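Local coordinates for cupin type-2 domain-containing protein (Streptococcus pyogenes, PDB 1YHF), which is of unknown function but contains a cupin domain, a small beta-barrel that in many relatives holds a metal ion or small ligand, at residues His56-Val64 with Leu107-Ala115; Leu70-Glu78 with Ala92-Ala100. One frame throughout, in Å; residues are numbered along the deposited sequence.

In the fold
The two contacts come from the two sheets that make up the cupin beta-barrel, and their centres lie about 13 Å apart. Along the chain the order is 56-64, 70-78, 92-100 and 107-115, so interaction 1 joins the outer pair of segments and interaction 2 the inner pair. The strand pairing of interaction 1 (61-64 with 107-111) lies in the five-stranded sheet, that of interaction 2 (70-75 with 96-100) in the four-stranded one, to which His56 still belongs. Segment 56-64 thus carries the barrel from one sheet to the other, with probable backbone hydrogen bonds on the way: His56 O lies 2.8 Å from His96 N, and Ser58 O 2.7 Å from Gly93 N.

Interaction 1: residues His56-Val64 with Leu107-Ala115; sequences HSSPGDAMV and LLVVVKPEA
The peptide groups of Asp61-Val64 and Leu108-Val111 meet edge to edge, as neighbouring antiparallel strands of the five-stranded sheet of the cupin barrel. Over one face stand Ala62, Val64, Leu108 and Val110; over the other, more open one stand Asp61, Met63 (a selenomethionine), Val109 and Val111. Two hydrogen-bonded pairs, Asp61 with Val111 and Met63 with Val109, join the edges. The bond from Val109 N to Met63 O is 2.9 Å long and nearly straight (170°), whereas that from Asp61 N to Val111 O is bent to 132°, where the strand leaves its loop.

On the inner face small and branched apolar residues suit a place where Ala62 and Val64 are buried: Val64 CG2 meets Leu108 CD1 at 3.7 Å, and Ala62 CB lies 3.9 Å from Val110 CG2. On the other side of strand 61-68, strand 87-90 continues the sheet, and its Met90 and Ile88 touch Ala62 and Val64. On the outer face Asp61 has its polar end occupied, since OD1 accepts from the backbone N of Ala92.

Glycine suits position 60, because Gly60 CA passes 3.0 Å from Val111 O with Lys112 CG close by. Beyond it, Pro113 CD rests 3.4 Å from Pro59 O. Ser58 braces the loop with an ST turn: its OG, anti to its own N (chi1 171°), accepts from Gly60 N at 3.0 Å while touching Val110 CG1 at 3.4 Å.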
loop_
_atom_site.group_PDB
_atom_site.type_symbol
_atom_site.label_atom_id
_atom_site.label_comp_id
_atom_site.label_asym_id
_atom_site.label_seq_id
_atom_site.Cartn_x
_atom_site.Cartn_y
_atom_site.Cartn_z
ATOM N N HIS A 56 -13.397 -2.417 -0.540
ATOM C CA HIS A 56 -13.511 -2.665 -1.979
ATOM C C HIS A 56 -12.809 -3.967 -2.370
ATOM O O HIS A 56 -12.117 -4.580 -1.561
ATOM C CB HIS A 56 -12.990 -1.485 -2.804
ATOM C CG HIS A 56 -11.509 -1.322 -2.749
ATOM N ND1 HIS A 56 -10.853 -0.898 -1.614
ATOM C CD2 HIS A 56 -10.548 -1.560 -3.675
ATOM C CE1 HIS A 56 -9.549 -0.863 -1.844
ATOM N NE2 HIS A 56 -9.338 -1.262 -3.088
ATOM N N SER A 57 -13.027 -4.385 -3.613
ATOM C CA SER A 57 -12.389 -5.567 -4.176
ATOM C C SER A 57 -11.509 -5.177 -5.357
ATOM O O SER A 57 -11.879 -4.295 -6.136
ATOM C CB SER A 57 -13.456 -6.555 -4.662
ATOM O OG SER A 57 -14.294 -6.949 -3.591
ATOM N N SER A 58 -10.362 -5.848 -5.489
ATOM C CA SER A 58 -9.506 -5.741 -6.671
ATOM C C SER A 58 -9.569 -7.026 -7.503
ATOM O O SER A 58 -9.826 -8.108 -6.962
ATOM C CB SER A 58 -8.054 -5.457 -6.255
ATOM O OG SER A 58 -7.171 -5.555 -7.355
ATOM N N PRO A 59 -9.364 -6.920 -8.826
ATOM C CA PRO A 59 -9.189 -8.141 -9.623
ATOM C C PRO A 59 -7.799 -8.801 -9.478
ATOM O O PRO A 59 -7.583 -9.899 -9.987
ATOM C CB PRO A 59 -9.380 -7.648 -11.062
ATOM C CG PRO A 59 -8.963 -6.230 -11.031
ATOM C CD PRO A 59 -9.354 -5.707 -9.667
ATOM N N GLY A 60 -6.867 -8.130 -8.805
ATOM C CA GLY A 60 -5.540 -8.702 -8.560
ATOM C C GLY A 60 -5.311 -9.085 -7.103
ATOM O O GLY A 60 -6.107 -8.715 -6.230
ATOM N N ASP A 61 -4.244 -9.852 -6.847
ATOM C CA ASP A 61 -3.819 -10.126 -5.476
ATOM C C ASP A 61 -3.036 -8.876 -5.016
ATOM O O ASP A 61 -2.201 -8.342 -5.752
ATOM C CB ASP A 61 -2.924 -11.378 -5.389
ATOM C CG ASP A 61 -3.696 -12.701 -5.536
ATOM O OD1 ASP A 61 -4.906 -12.761 -5.222
ATOM O OD2 ASP A 61 -3.069 -13.708 -5.945
ATOM N N ALA A 62 -3.306 -8.434 -3.802
ATOM C CA ALA A 62 -2.777 -7.185 -3.290
ATOM C C ALA A 62 -1.912 -7.446 -2.058
ATOM O O ALA A 62 -2.409 -7.787 -0.969
ATOM C CB ALA A 62 -3.942 -6.229 -2.961
HETATM N N MSE A 63 -0.607 -7.300 -2.218
HETATM C CA MSE A 63 0.283 -7.600 -1.110
HETATM C C MSE A 63 0.553 -6.307 -0.367
HETATM O O MSE A 63 0.921 -5.305 -0.975
HETATM C CB MSE A 63 1.581 -8.224 -1.599
HETATM C CG MSE A 63 2.536 -8.532 -0.480
HETATM SE SE MSE A 63 4.070 -9.579 -1.046
HETATM C CE MSE A 63 4.961 -8.313 -2.248
ATOM N N VAL A 64 0.336 -6.351 0.946
ATOM C CA VAL A 64 0.531 -5.198 1.804
ATOM C C VAL A 64 1.690 -5.467 2.726
ATOM O O VAL A 64 1.664 -6.448 3.476
ATOM C CB VAL A 64 -0.724 -4.918 2.677
ATOM C CG1 VAL A 64 -0.447 -3.791 3.686
ATOM C CG2 VAL A 64 -1.909 -4.573 1.808
ATOM N N LEU A 107 3.911 -0.482 1.723
ATOM C CA LEU A 107 4.135 -0.719 0.317
ATOM C C LEU A 107 2.987 -1.632 -0.118
ATOM O O LEU A 107 2.721 -2.648 0.514
ATOM C CB LEU A 107 5.496 -1.392 0.068
ATOM C CG LEU A 107 5.736 -1.840 -1.380
ATOM C CD1 LEU A 107 5.840 -0.657 -2.379
ATOM C CD2 LEU A 107 6.994 -2.690 -1.433
ATOM N N LEU A 108 2.306 -1.237 -1.184
ATOM C CA LEU A 108 1.186 -1.971 -1.731
ATOM C C LEU A 108 1.508 -2.413 -3.159
ATOM O O LEU A 108 1.740 -1.590 -4.038
ATOM C CB LEU A 108 -0.086 -1.098 -1.673
ATOM C CG LEU A 108 -1.325 -1.698 -2.353
ATOM C CD1 LEU A 108 -1.843 -2.888 -1.539
ATOM C CD2 LEU A 108 -2.438 -0.642 -2.565
ATOM N N VAL A 109 1.544 -3.727 -3.380
ATOM C CA VAL A 109 1.849 -4.271 -4.679
ATOM C C VAL A 109 0.603 -5.062 -5.128
ATOM O O VAL A 109 0.219 -6.052 -4.506
ATOM C CB VAL A 109 3.122 -5.159 -4.654
ATOM C CG1 VAL A 109 3.365 -5.768 -6.018
ATOM C CG2 VAL A 109 4.352 -4.331 -4.207
ATOM N N VAL A 110 -0.044 -4.583 -6.182
ATOM C CA VAL A 110 -1.261 -5.230 -6.663
ATOM C C VAL A 110 -1.032 -5.895 -8.010
ATOM O O VAL A 110 -0.881 -5.211 -9.055
ATOM C CB VAL A 110 -2.477 -4.244 -6.745
ATOM C CG1 VAL A 110 -3.774 -5.000 -7.168
ATOM C CG2 VAL A 110 -2.672 -3.489 -5.427
ATOM N N VAL A 111 -1.070 -7.233 -7.991
ATOM C CA VAL A 111 -0.737 -8.007 -9.155
ATOM C C VAL A 111 -2.024 -8.513 -9.812
ATOM O O VAL A 111 -2.740 -9.347 -9.253
ATOM C CB VAL A 111 0.281 -9.135 -8.835
ATOM C CG1 VAL A 111 0.670 -9.864 -10.128
ATOM C CG2 VAL A 111 1.560 -8.532 -8.140
ATOM N N LYS A 112 -2.311 -7.960 -10.983
ATOM C CA LYS A 112 -3.583 -8.219 -11.685
ATOM C C LYS A 112 -3.387 -9.162 -12.865
ATOM O O LYS A 112 -2.252 -9.371 -13.293
ATOM C CB LYS A 112 -4.203 -6.889 -12.147
ATOM C CG LYS A 112 -4.774 -6.085 -10.990
ATOM C CD LYS A 112 -5.171 -4.658 -11.392
ATOM C CE LYS A 112 -4.010 -3.702 -11.174
ATOM N NZ LYS A 112 -4.272 -2.334 -11.720
ATOM N N PRO A 113 -4.492 -9.746 -13.387
ATOM C CA PRO A 113 -4.406 -10.618 -14.559
ATOM C C PRO A 113 -3.637 -9.958 -15.695
ATOM O O PRO A 113 -3.817 -8.760 -15.967
ATOM C CB PRO A 113 -5.874 -10.810 -14.977
ATOM C CG PRO A 113 -6.638 -10.652 -13.727
ATOM C CD PRO A 113 -5.878 -9.626 -12.897
ATOM N N GLU A 114 -2.768 -10.739 -16.321
ATOM C CA GLU A 114 -2.045 -10.322 -17.513
ATOM C C GLU A 114 -2.974 -9.924 -18.687
ATOM O O GLU A 114 -4.000 -10.565 -18.927
ATOM C CB GLU A 114 -1.102 -11.450 -17.944
ATOM C CG GLU A 114 0.315 -11.294 -17.453
ATOM C CD GLU A 114 1.252 -12.352 -18.034
ATOM O OE1 GLU A 114 2.236 -11.984 -18.720
ATOM O OE2 GLU A 114 1.007 -13.557 -17.812
ATOM N N ALA A 115 -2.624 -8.862 -19.413
ATOM C CA ALA A 115 -1.439 -8.062 -19.114
ATOM C C ALA A 115 -1.584 -6.603 -19.548
ATOM O O ALA A 115 -2.459 -5.884 -19.066
ATOM C CB ALA A 115 -0.210 -8.688 -19.729
ATOM O OXT ALA A 115 -0.830 -6.087 -20.371
#

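Interaction 2: residues Leu70-Glu78 with Ala92-Ala100; sequences LAEITIDQE and AGIPHALYA
Glu72 faces Tyr99 across two antiparallel strands of the four-stranded sheet of the cupin barrel, and its side chain runs obliquely across that of Tyr99. CB lies 3.8 Å from Tyr99 O. With CG anti to the backbone N (chi1 -170°), the extended chain then carries the carboxylate out to the level of the phenol ring, where OE1 comes 4.1 Å from Tyr99 CD2 and the two planes stand 36° apart. OE2 turns to another partner, forming a salt bridge with Arg81 NE on strand 78-83. A long acidic chain suits this place, since it is long enough to pass the tyrosine and pair with Arg81.

Underneath, Glu72 and Tyr99 exchange two backbone bonds, as do Thr74 and Ala97. The opposite face, carrying Ile73, Ile75, His96 and Leu98, is apolar apart from the histidine: Ile73 CD1 and Leu98 CD2 touch at 4.0 Å, their chains side by side, and Met90 of strand 87-90 packs on both isoleucines and on His96. The imidazole of His96 leads away from strand 70-75 to stack edge-to-face with His56, while its CB lies close ahead of Thr74 O, at 3.1 Å.

At the barrel end, Ile75-Glu78 make a type II' turn. Asp76 is the i+1 residue of this turn and takes its positive phi, a conformation that strains any residue other than glycine; its carbonyl O is hydrogen-bonded by Arg55 NH1. Its CB is covered by Ile94 CG2 at 3.7 Å, and its N-H points almost straight (175°) at Pro95 O, 2.7 Å from Asp76 N.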
loop_
_atom_site.group_PDB
_atom_site.type_symbol
_atom_site.label_atom_id
_atom_site.label_comp_id
_atom_site.label_asym_id
_atom_site.label_seq_id
_atom_site.Cartn_x
_atom_site.Cartn_y
_atom_site.Cartn_z
ATOM N N LEU A 70 0.826 0.638 12.676
ATOM C CA LEU A 70 -0.063 -0.516 12.819
ATOM C C LEU A 70 -1.322 -0.302 12.007
ATOM O O LEU A 70 -1.927 0.764 12.049
ATOM C CB LEU A 70 -0.436 -0.744 14.302
ATOM C CG LEU A 70 -1.343 -1.942 14.633
ATOM C CD1 LEU A 70 -0.615 -3.260 14.389
ATOM C CD2 LEU A 70 -1.847 -1.899 16.073
ATOM N N ALA A 71 -1.732 -1.327 11.279
ATOM C CA ALA A 71 -2.869 -1.200 10.393
ATOM C C ALA A 71 -3.829 -2.316 10.699
ATOM O O ALA A 71 -3.405 -3.434 10.962
ATOM C CB ALA A 71 -2.425 -1.271 8.912
ATOM N N GLU A 72 -5.119 -2.010 10.658
ATOM C CA GLU A 72 -6.148 -3.019 10.762
ATOM C C GLU A 72 -6.699 -3.323 9.392
ATOM O O GLU A 72 -7.269 -2.454 8.709
ATOM C CB GLU A 72 -7.263 -2.573 11.677
ATOM C CG GLU A 72 -8.245 -3.666 12.021
ATOM C CD GLU A 72 -9.189 -3.212 13.118
ATOM O OE1 GLU A 72 -9.957 -2.254 12.878
ATOM O OE2 GLU A 72 -9.148 -3.791 14.224
ATOM N N ILE A 73 -6.506 -4.573 8.997
ATOM C CA ILE A 73 -6.886 -5.027 7.691
ATOM C C ILE A 73 -8.080 -5.958 7.821
ATOM O O ILE A 73 -8.094 -6.862 8.635
ATOM C CB ILE A 73 -5.660 -5.639 6.951
ATOM C CG1 ILE A 73 -4.577 -4.540 6.842
ATOM C CG2 ILE A 73 -6.070 -6.275 5.615
ATOM C CD1 ILE A 73 -3.457 -4.816 5.924
ATOM N N THR A 74 -9.097 -5.684 7.024
ATOM C CA THR A 74 -10.276 -6.533 6.943
ATOM C C THR A 74 -10.244 -7.223 5.606
ATOM O O THR A 74 -10.016 -6.578 4.578
ATOM C CB THR A 74 -11.569 -5.692 7.018
ATOM O OG1 THR A 74 -11.517 -4.882 8.192
ATOM C CG2 THR A 74 -12.795 -6.581 7.064
ATOM N N ILE A 75 -10.440 -8.533 5.630
ATOM C CA ILE A 75 -10.546 -9.318 4.411
ATOM C C ILE A 75 -11.833 -10.115 4.551
ATOM O O ILE A 75 -11.933 -10.971 5.422
ATOM C CB ILE A 75 -9.324 -10.257 4.193
ATOM C CG1 ILE A 75 -8.021 -9.454 4.100
ATOM C CG2 ILE A 75 -9.532 -11.124 2.949
ATOM C CD1 ILE A 75 -6.772 -10.327 3.925
ATOM N N ASP A 76 -12.817 -9.790 3.711
ATOM C CA ASP A 76 -14.195 -10.301 3.842
ATOM C C ASP A 76 -14.734 -9.977 5.236
ATOM O O ASP A 76 -15.008 -8.822 5.540
ATOM C CB ASP A 76 -14.270 -11.802 3.546
ATOM C CG ASP A 76 -15.695 -12.289 3.290
ATOM O OD1 ASP A 76 -16.623 -11.461 3.082
ATOM O OD2 ASP A 76 -15.881 -13.524 3.295
ATOM N N GLN A 77 -14.841 -10.990 6.089
ATOM C CA GLN A 77 -15.339 -10.790 7.449
ATOM C C GLN A 77 -14.251 -10.422 8.455
ATOM O O GLN A 77 -14.501 -9.640 9.378
ATOM C CB GLN A 77 -16.106 -12.029 7.935
ATOM C CG GLN A 77 -15.240 -13.273 8.217
ATOM C CD GLN A 77 -14.888 -13.428 9.704
ATOM O OE1 GLN A 77 -14.778 -14.547 10.211
ATOM N NE2 GLN A 77 -14.723 -12.302 10.405
ATOM N N GLU A 78 -13.054 -10.975 8.256
ATOM C CA GLU A 78 -12.045 -11.096 9.303
ATOM C C GLU A 78 -11.102 -9.895 9.386
ATOM O O GLU A 78 -10.738 -9.310 8.365
ATOM C CB GLU A 78 -11.249 -12.374 9.056
ATOM C CG GLU A 78 -10.452 -12.864 10.244
ATOM C CD GLU A 78 -9.987 -14.291 10.073
ATOM O OE1 GLU A 78 -8.953 -14.652 10.688
ATOM O OE2 GLU A 78 -10.650 -15.053 9.325
ATOM N N ALA A 92 -7.453 -11.683 -4.507
ATOM C CA ALA A 92 -8.238 -11.099 -5.598
ATOM C C ALA A 92 -9.720 -11.394 -5.432
ATOM O O ALA A 92 -10.099 -12.496 -5.023
ATOM C CB ALA A 92 -7.749 -11.632 -6.962
ATOM N N GLY A 93 -10.548 -10.396 -5.719
ATOM C CA GLY A 93 -12.006 -10.596 -5.761
ATOM C C GLY A 93 -12.726 -10.658 -4.428
ATOM O O GLY A 93 -13.951 -10.805 -4.396
ATOM N N ILE A 94 -11.969 -10.561 -3.333
ATOM C CA ILE A 94 -12.524 -10.598 -1.978
ATOM C C ILE A 94 -12.453 -9.184 -1.398
ATOM O O ILE A 94 -11.381 -8.545 -1.457
ATOM C CB ILE A 94 -11.759 -11.609 -1.053
ATOM C CG1 ILE A 94 -11.705 -13.016 -1.670
ATOM C CG2 ILE A 94 -12.370 -11.655 0.368
ATOM C CD1 ILE A 94 -13.042 -13.722 -1.680
ATOM N N PRO A 95 -13.597 -8.658 -0.896
ATOM C CA PRO A 95 -13.560 -7.320 -0.318
ATOM C C PRO A 95 -12.554 -7.181 0.829
ATOM O O PRO A 95 -12.411 -8.087 1.658
ATOM C CB PRO A 95 -15.003 -7.103 0.168
ATOM C CG PRO A 95 -15.821 -7.973 -0.721
ATOM C CD PRO A 95 -14.966 -9.210 -0.892
ATOM N N HIS A 96 -11.860 -6.051 0.837
ATOM C CA HIS A 96 -10.923 -5.690 1.894
ATOM C C HIS A 96 -11.013 -4.206 2.207
ATOM O O HIS A 96 -11.497 -3.403 1.400
ATOM C CB HIS A 96 -9.468 -6.088 1.551
ATOM C CG HIS A 96 -9.031 -5.703 0.168
ATOM N ND1 HIS A 96 -8.763 -4.402 -0.201
ATOM C CD2 HIS A 96 -8.787 -6.459 -0.929
ATOM C CE1 HIS A 96 -8.391 -4.369 -1.469
ATOM N NE2 HIS A 96 -8.406 -5.604 -1.939
ATOM N N ALA A 97 -10.554 -3.864 3.400
ATOM C CA ALA A 97 -10.518 -2.491 3.870
ATOM C C ALA A 97 -9.307 -2.344 4.763
ATOM O O ALA A 97 -8.778 -3.346 5.264
ATOM C CB ALA A 97 -11.813 -2.142 4.620
ATOM N N LEU A 98 -8.863 -1.105 4.960
ATOM C CA LEU A 98 -7.712 -0.823 5.815
ATOM C C LEU A 98 -8.021 0.371 6.728
ATOM O O LEU A 98 -8.516 1.398 6.255
ATOM C CB LEU A 98 -6.441 -0.543 4.975
ATOM C CG LEU A 98 -5.945 -1.605 3.950
ATOM C CD1 LEU A 98 -6.645 -1.509 2.576
ATOM C CD2 LEU A 98 -4.442 -1.556 3.753
ATOM N N TYR A 99 -7.755 0.219 8.029
ATOM C CA TYR A 99 -7.946 1.290 8.987
ATOM C C TYR A 99 -6.642 1.561 9.727
ATOM O O TYR A 99 -5.970 0.627 10.198
ATOM C CB TYR A 99 -9.074 0.952 9.968
ATOM C CG TYR A 99 -9.240 1.946 11.089
ATOM C CD1 TYR A 99 -9.792 3.205 10.853
ATOM C CD2 TYR A 99 -8.847 1.627 12.388
ATOM C CE1 TYR A 99 -9.958 4.122 11.873
ATOM C CE2 TYR A 99 -9.011 2.538 13.426
ATOM C CZ TYR A 99 -9.570 3.778 13.163
ATOM O OH TYR A 99 -9.712 4.688 14.177
ATOM N N ALA A 100 -6.268 2.835 9.803
ATOM C CA ALA A 100 -5.026 3.230 10.464
ATOM C C ALA A 100 -5.239 3.263 11.980
ATOM O O ALA A 100 -5.651 4.276 12.541
ATOM C CB ALA A 100 -4.543 4.593 9.936
#